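Local coordinates for protein AlyQ (PDB 7D2A) that binds uronic acids of alginate through a family 32 carbohydrate-binding module, here in complex with a 4,5-unsaturated uronic acid, at residues A61-G65 with D66-S70; W36-G40 with S41-I45. One frame throughout, in Å; residues are numbered along the deposited sequence. Where two conformers were deposited one is given.

Contact 1 (A61-G65 with D66-S70); sequences AWYNG and DSRTS. With MAW (4-deoxy-alpha-L-erythro-hex-4-enopyranuronic acid), chain B.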
loop_
_atom_site.group_PDB
_atom_site.type_symbol
_atom_site.label_atom_id
_atom_site.label_comp_id
_atom_site.label_asym_id
_atom_site.label_seq_id
_atom_site.Cartn_x
_atom_site.Cartn_y
_atom_site.Cartn_z
ATOM N N ALA A 61 -6.662 -2.568 0.237
ATOM C CA ALA A 61 -8.052 -2.210 0.580
ATOM C C ALA A 61 -8.045 -0.791 1.100
ATOM O O ALA A 61 -7.264 -0.454 2.004
ATOM C CB ALA A 61 -8.626 -3.189 1.581
ATOM N N TRP A 62 -8.941 0.018 0.565
ATOM C CA TRP A 62 -9.004 1.463 0.839
ATOM C C TRP A 62 -10.120 1.811 1.818
ATOM O O TRP A 62 -11.212 1.241 1.749
ATOM C CB TRP A 62 -9.185 2.202 -0.470
ATOM C CG TRP A 62 -8.010 2.032 -1.371
ATOM C CD1 TRP A 62 -7.884 1.087 -2.344
ATOM C CD2 TRP A 62 -6.825 2.830 -1.402
ATOM N NE1 TRP A 62 -6.654 1.187 -2.930
ATOM C CE2 TRP A 62 -5.984 2.265 -2.400
ATOM C CE3 TRP A 62 -6.383 3.935 -0.663
ATOM C CZ2 TRP A 62 -4.725 2.819 -2.672
ATOM C CZ3 TRP A 62 -5.139 4.454 -0.920
ATOM C CH2 TRP A 62 -4.318 3.887 -1.905
ATOM N N TYR A 63 -9.805 2.720 2.725
ATOM C CA TYR A 63 -10.830 3.240 3.669
ATOM C C TYR A 63 -11.887 3.965 2.851
ATOM O O TYR A 63 -11.517 4.755 1.977
ATOM C CB TYR A 63 -10.191 4.220 4.641
ATOM C CG TYR A 63 -11.120 4.849 5.644
ATOM C CD1 TYR A 63 -11.778 4.079 6.589
ATOM C CD2 TYR A 63 -11.287 6.219 5.654
ATOM C CE1 TYR A 63 -12.575 4.669 7.549
ATOM C CE2 TYR A 63 -12.072 6.817 6.626
ATOM C CZ TYR A 63 -12.725 6.040 7.550
ATOM O OH TYR A 63 -13.522 6.683 8.467
ATOM N N ASN A 64 -13.164 3.687 3.100
ATOM C CA ASN A 64 -14.259 4.294 2.308
ATOM C C ASN A 64 -14.037 3.967 0.829
ATOM O O ASN A 64 -14.323 4.796 -0.069
ATOM C CB ASN A 64 -14.385 5.792 2.565
ATOM C CG ASN A 64 -14.955 6.116 3.925
ATOM O OD1 ASN A 64 -15.537 5.254 4.569
ATOM N ND2 ASN A 64 -14.779 7.348 4.353
ATOM N N GLY A 65 -13.510 2.777 0.554
ATOM C CA GLY A 65 -13.060 2.431 -0.788
ATOM C C GLY A 65 -14.206 2.294 -1.753
ATOM O O GLY A 65 -13.945 2.337 -2.986
ATOM N N ASP A 66 -15.424 2.135 -1.265
ATOM C CA ASP A 66 -16.599 1.992 -2.146
ATOM C C ASP A 66 -17.263 3.354 -2.379
ATOM O O ASP A 66 -18.353 3.355 -2.967
ATOM C CB ASP A 66 -17.579 0.961 -1.593
ATOM C CG ASP A 66 -18.282 1.416 -0.341
ATOM O OD1 ASP A 66 -17.871 2.426 0.247
ATOM O OD2 ASP A 66 -19.209 0.732 0.044
ATOM N N SER A 67 -16.660 4.462 -1.928
ATOM C CA SER A 67 -17.320 5.792 -2.045
ATOM C C SER A 67 -16.351 6.901 -2.469
ATOM O O SER A 67 -16.812 8.048 -2.636
ATOM C CB SER A 67 -18.030 6.159 -0.776
ATOM O OG SER A 67 -17.111 6.490 0.257
ATOM N N ARG A 68 -15.082 6.593 -2.712
ATOM C CA ARG A 68 -14.137 7.611 -3.177
ATOM C C ARG A 68 -12.971 6.916 -3.881
ATOM O O ARG A 68 -12.723 5.729 -3.608
ATOM C CB ARG A 68 -13.679 8.465 -1.997
ATOM C CG ARG A 68 -12.653 7.772 -1.113
ATOM C CD ARG A 68 -12.518 8.474 0.217
ATOM N NE ARG A 68 -11.260 8.140 0.882
ATOM C CZ ARG A 68 -10.903 8.602 2.069
ATOM N NH1 ARG A 68 -11.722 9.393 2.790
ATOM N NH2 ARG A 68 -9.727 8.247 2.537
ATOM N N THR A 69 -12.290 7.667 -4.721
ATOM C CA THR A 69 -11.098 7.188 -5.443
ATOM C C THR A 69 -9.854 7.842 -4.840
ATOM O O THR A 69 -9.881 9.039 -4.461
ATOM C CB THR A 69 -11.201 7.478 -6.945
ATOM O OG1 THR A 69 -11.402 8.889 -7.135
ATOM C CG2 THR A 69 -12.352 6.728 -7.578
ATOM N N SER A 70 -8.783 7.089 -4.713
ATOM C CA SER A 70 -7.556 7.546 -4.066
ATOM C C SER A 70 -6.393 7.337 -5.037
ATOM O O SER A 70 -6.240 6.243 -5.572
ATOM C CB SER A 70 -7.381 6.836 -2.696
ATOM O OG SER A 70 -6.836 7.699 -1.692
HETATM C C1 MAW B . -10.041 12.195 8.713
HETATM C C2 MAW B . -9.653 11.313 9.831
HETATM O O2 MAW B . -10.730 10.450 10.297
HETATM C C3 MAW B . -8.457 10.465 9.318
HETATM O O3 MAW B . -8.201 9.368 10.175
HETATM C C4 MAW B . -8.765 9.976 7.893
HETATM C C5 MAW B . -9.793 10.388 7.192
HETATM O O5 MAW B . -10.696 11.403 7.710
HETATM C C6 MAW B . -10.105 9.957 5.861
HETATM O O6A MAW B . -11.107 10.495 5.291
HETATM O O6B MAW B . -9.368 9.100 5.240
HETATM O O HOH W 1 -9.777 5.690 0.179
HETATM O O HOH W 2 -14.557 10.036 2.462
#
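Arg68 leaves the backbone with CG between its N and its carbonyl carbon (chi1 77°) and then runs extended from CG to NE, a course that carries it past Asn64 CB and Tyr63 O to the sugar. Tyr63, its CG anti to N at chi1 179°, brings its ring to the carboxylate, CD2 3.5 Å from O6B of MAW, with Arg68 NH2 near the ring plane at the edge. The guanidinium grips the uronate carboxylate with two nearly straight bonds, from NH1 to O6A of MAW at 2.8 Å and from NH2 to O6B of MAW at 2.9 Å; the carboxylate carbon C6 lies in the guanidinium plane, so the two charged groups meet edge to edge. Over one guanidinium face sit the carbonyl O of Tyr63 and CB of Asn64. Two waters fix its rotation further: one accepts from NE and donates to Tyr63 O, the other accepts from NH1 and from Asn64 ND2, whose amide plane stands almost perpendicular to the guanidinium. Within the loop a type II turn runs from Trp62 to Gly65, and the next bend, overlapping it, is held by Ser67 N, which donates to Asn64 O at 3.0 Å from above the carbonyl plane. A side chain on Gly65 would run into Trp62 O. At the buried end Ser70 CB sits over the six-membered ring of Trp62, 4.0 Å from its centroid, in a CH-pi contact, while Trp62 NE1 is bonded to Tyr101. Asp20, Arg35, Asn121 and Ser125 also bond the sugar. Here the bidentate arginine-carboxylate pair beside a tyrosine ring, on a loop joining strands 52-62 and 70-77, forms part of the uronate pocket of this CBM32 beta-sandwich.

Contact 2 (W36-G40 with S41-I45); sequences WSANG and SGQYI. With MAW (4-deoxy-alpha-L-erythro-hex-4-enopyranuronic acid), chain B.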
loop_
_atom_site.group_PDB
_atom_site.type_symbol
_atom_site.label_atom_id
_atom_site.label_comp_id
_atom_site.label_asym_id
_atom_site.label_seq_id
_atom_site.Cartn_x
_atom_site.Cartn_y
_atom_site.Cartn_z
ATOM N N TRP A 36 -4.432 2.557 8.374
ATOM C CA TRP A 36 -3.404 3.610 8.489
ATOM C C TRP A 36 -3.956 4.864 7.826
ATOM O O TRP A 36 -4.557 4.752 6.718
ATOM C CB TRP A 36 -2.154 3.158 7.725
ATOM C CG TRP A 36 -1.198 4.276 7.444
ATOM C CD1 TRP A 36 -0.455 4.971 8.331
ATOM C CD2 TRP A 36 -0.891 4.836 6.157
ATOM N NE1 TRP A 36 0.311 5.920 7.722
ATOM C CE2 TRP A 36 0.064 5.856 6.372
ATOM C CE3 TRP A 36 -1.305 4.564 4.852
ATOM C CZ2 TRP A 36 0.636 6.595 5.320
ATOM C CZ3 TRP A 36 -0.805 5.335 3.827
ATOM C CH2 TRP A 36 0.187 6.315 4.053
ATOM N N SER A 37 -3.784 6.022 8.449
ATOM C CA SER A 37 -4.168 7.314 7.859
ATOM C C SER A 37 -3.001 8.276 7.978
ATOM O O SER A 37 -2.468 8.444 9.083
ATOM C CB SER A 37 -5.407 7.887 8.481
ATOM O OG SER A 37 -6.563 7.082 8.277
ATOM N N ALA A 38 -2.768 9.010 6.915
ATOM C CA ALA A 38 -1.826 10.145 6.899
ATOM C C ALA A 38 -2.362 11.167 5.922
ATOM O O ALA A 38 -2.727 10.825 4.792
ATOM C CB ALA A 38 -0.422 9.679 6.550
ATOM N N ASN A 39 -2.293 12.429 6.321
ATOM C CA ASN A 39 -2.928 13.504 5.556
ATOM C C ASN A 39 -1.900 14.143 4.631
ATOM O O ASN A 39 -0.772 14.452 5.100
ATOM C CB ASN A 39 -3.562 14.540 6.475
ATOM C CG ASN A 39 -4.476 15.478 5.716
ATOM O OD1 ASN A 39 -4.987 15.189 4.631
ATOM N ND2 ASN A 39 -4.659 16.649 6.303
ATOM N N GLY A 40 -2.293 14.313 3.373
ATOM C CA GLY A 40 -1.526 15.106 2.410
ATOM C C GLY A 40 -0.949 14.299 1.279
ATOM O O GLY A 40 -0.519 13.140 1.455
ATOM N N SER A 41 -0.923 14.901 0.109
ATOM C CA SER A 41 -0.363 14.286 -1.106
ATOM C C SER A 41 1.134 14.069 -0.894
ATOM O O SER A 41 1.817 14.987 -0.377
ATOM C CB SER A 41 -0.688 15.115 -2.306
ATOM O OG SER A 41 0.011 14.613 -3.406
ATOM N N GLY A 42 1.608 12.845 -1.134
ATOM C CA GLY A 42 3.021 12.476 -1.031
ATOM C C GLY A 42 3.351 11.686 0.228
ATOM O O GLY A 42 4.540 11.278 0.378
ATOM N N GLN A 43 2.409 11.522 1.148
ATOM C CA GLN A 43 2.585 10.637 2.330
ATOM C C GLN A 43 2.797 9.213 1.815
ATOM O O GLN A 43 2.269 8.907 0.755
ATOM C CB GLN A 43 1.374 10.669 3.259
ATOM C CG GLN A 43 1.081 12.030 3.890
ATOM C CD GLN A 43 1.956 12.368 5.078
ATOM O OE1 GLN A 43 3.023 11.808 5.304
ATOM N NE2 GLN A 43 1.536 13.364 5.844
ATOM N N TYR A 44 3.481 8.377 2.562
ATOM C CA TYR A 44 3.746 6.993 2.096
ATOM C C TYR A 44 3.871 6.028 3.241
ATOM O O TYR A 44 4.087 6.408 4.391
ATOM C CB TYR A 44 5.003 6.960 1.235
ATOM C CG TYR A 44 6.241 7.551 1.836
ATOM C CD1 TYR A 44 6.994 6.867 2.761
ATOM C CD2 TYR A 44 6.678 8.805 1.422
ATOM C CE1 TYR A 44 8.187 7.392 3.243
ATOM C CE2 TYR A 44 7.880 9.319 1.877
ATOM C CZ TYR A 44 8.635 8.622 2.797
ATOM O OH TYR A 44 9.788 9.183 3.290
ATOM N N ILE A 45 3.700 4.753 2.897
ATOM C CA ILE A 45 3.782 3.624 3.832
ATOM C C ILE A 45 4.673 2.560 3.205
ATOM O O ILE A 45 4.539 2.291 1.980
ATOM C CB ILE A 45 2.386 3.096 4.193
ATOM C CG1 ILE A 45 2.460 1.982 5.226
ATOM C CG2 ILE A 45 1.526 2.748 2.943
ATOM C CD1 ILE A 45 1.092 1.732 5.882
HETATM C C1 MAW B . -10.041 12.195 8.713
HETATM C C2 MAW B . -9.653 11.313 9.831
HETATM O O2 MAW B . -10.730 10.450 10.297
HETATM C C3 MAW B . -8.457 10.465 9.318
HETATM O O3 MAW B . -8.201 9.368 10.175
HETATM C C4 MAW B . -8.765 9.976 7.893
HETATM C C5 MAW B . -9.793 10.388 7.192
HETATM O O5 MAW B . -10.696 11.403 7.710
HETATM C C6 MAW B . -10.105 9.957 5.861
HETATM O O6A MAW B . -11.107 10.495 5.291
HETATM O O6B MAW B . -9.368 9.100 5.240
#
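Ser41 and Gly42 form the corner of a type II turn that runs from Gly40 to Gln43, and Gln43 N closes it with a weak bond of 3.4 Å to Gly40 O. Both Gly40 and Gly42 have backbone angles at which a CB would jam against the preceding carbonyl O. Gln43 then folds back, bent at chi2 (-80°), laying CB and CG against Ala38 CB and sending NE2 to Asn39 O at 2.7 Å. This bond is nearly straight and lies in the Gln43 amide plane, though it reaches the carbonyl from above its plane; the other amide end, OE1, is bonded to Ser17. Tyr44 points away, but its carbonyl O comes within 3.6 Å of Trp36 CZ2. Ile45 covers one face of the Trp36 indole, CB standing 3.8 Å from the centroid of the six-membered ring and CD1 reaching CD2 and CG. Trp36 NE1 is bonded to Ala18 O. Replacing Trp36 with an alanine would probably open a gap beside Ile45 where the indole face lay, and leave Ala18 O without this donor. Here a tight turn joins two successive strands that run nearly antiparallel (158°) but belong to different sheets of the beta-sandwich, with Trp36 and Ile45 meeting in the core between the sheets.

Contact 2 comes first in the chain and is complete before residue 61 begins contact 1; strand 43-49, which leaves contact 2, is followed directly by strand 52-62, which leads into contact 1. Their centres lie 14 Å apart, and their closest atoms are still about 5 Å from each other. Strands 36-39 and 52-62 belong to the same antiparallel sheet, each pairing with strand 123-133, while strands 43-49 and 70-77 lie in the other sheet. Both connections therefore pass from one sheet to the other, and both border the bound MAW, contact 1 with Tyr63 and Arg68 and contact 2 with Ser37 lying close to its O3, so the two loops flank part of the pocket.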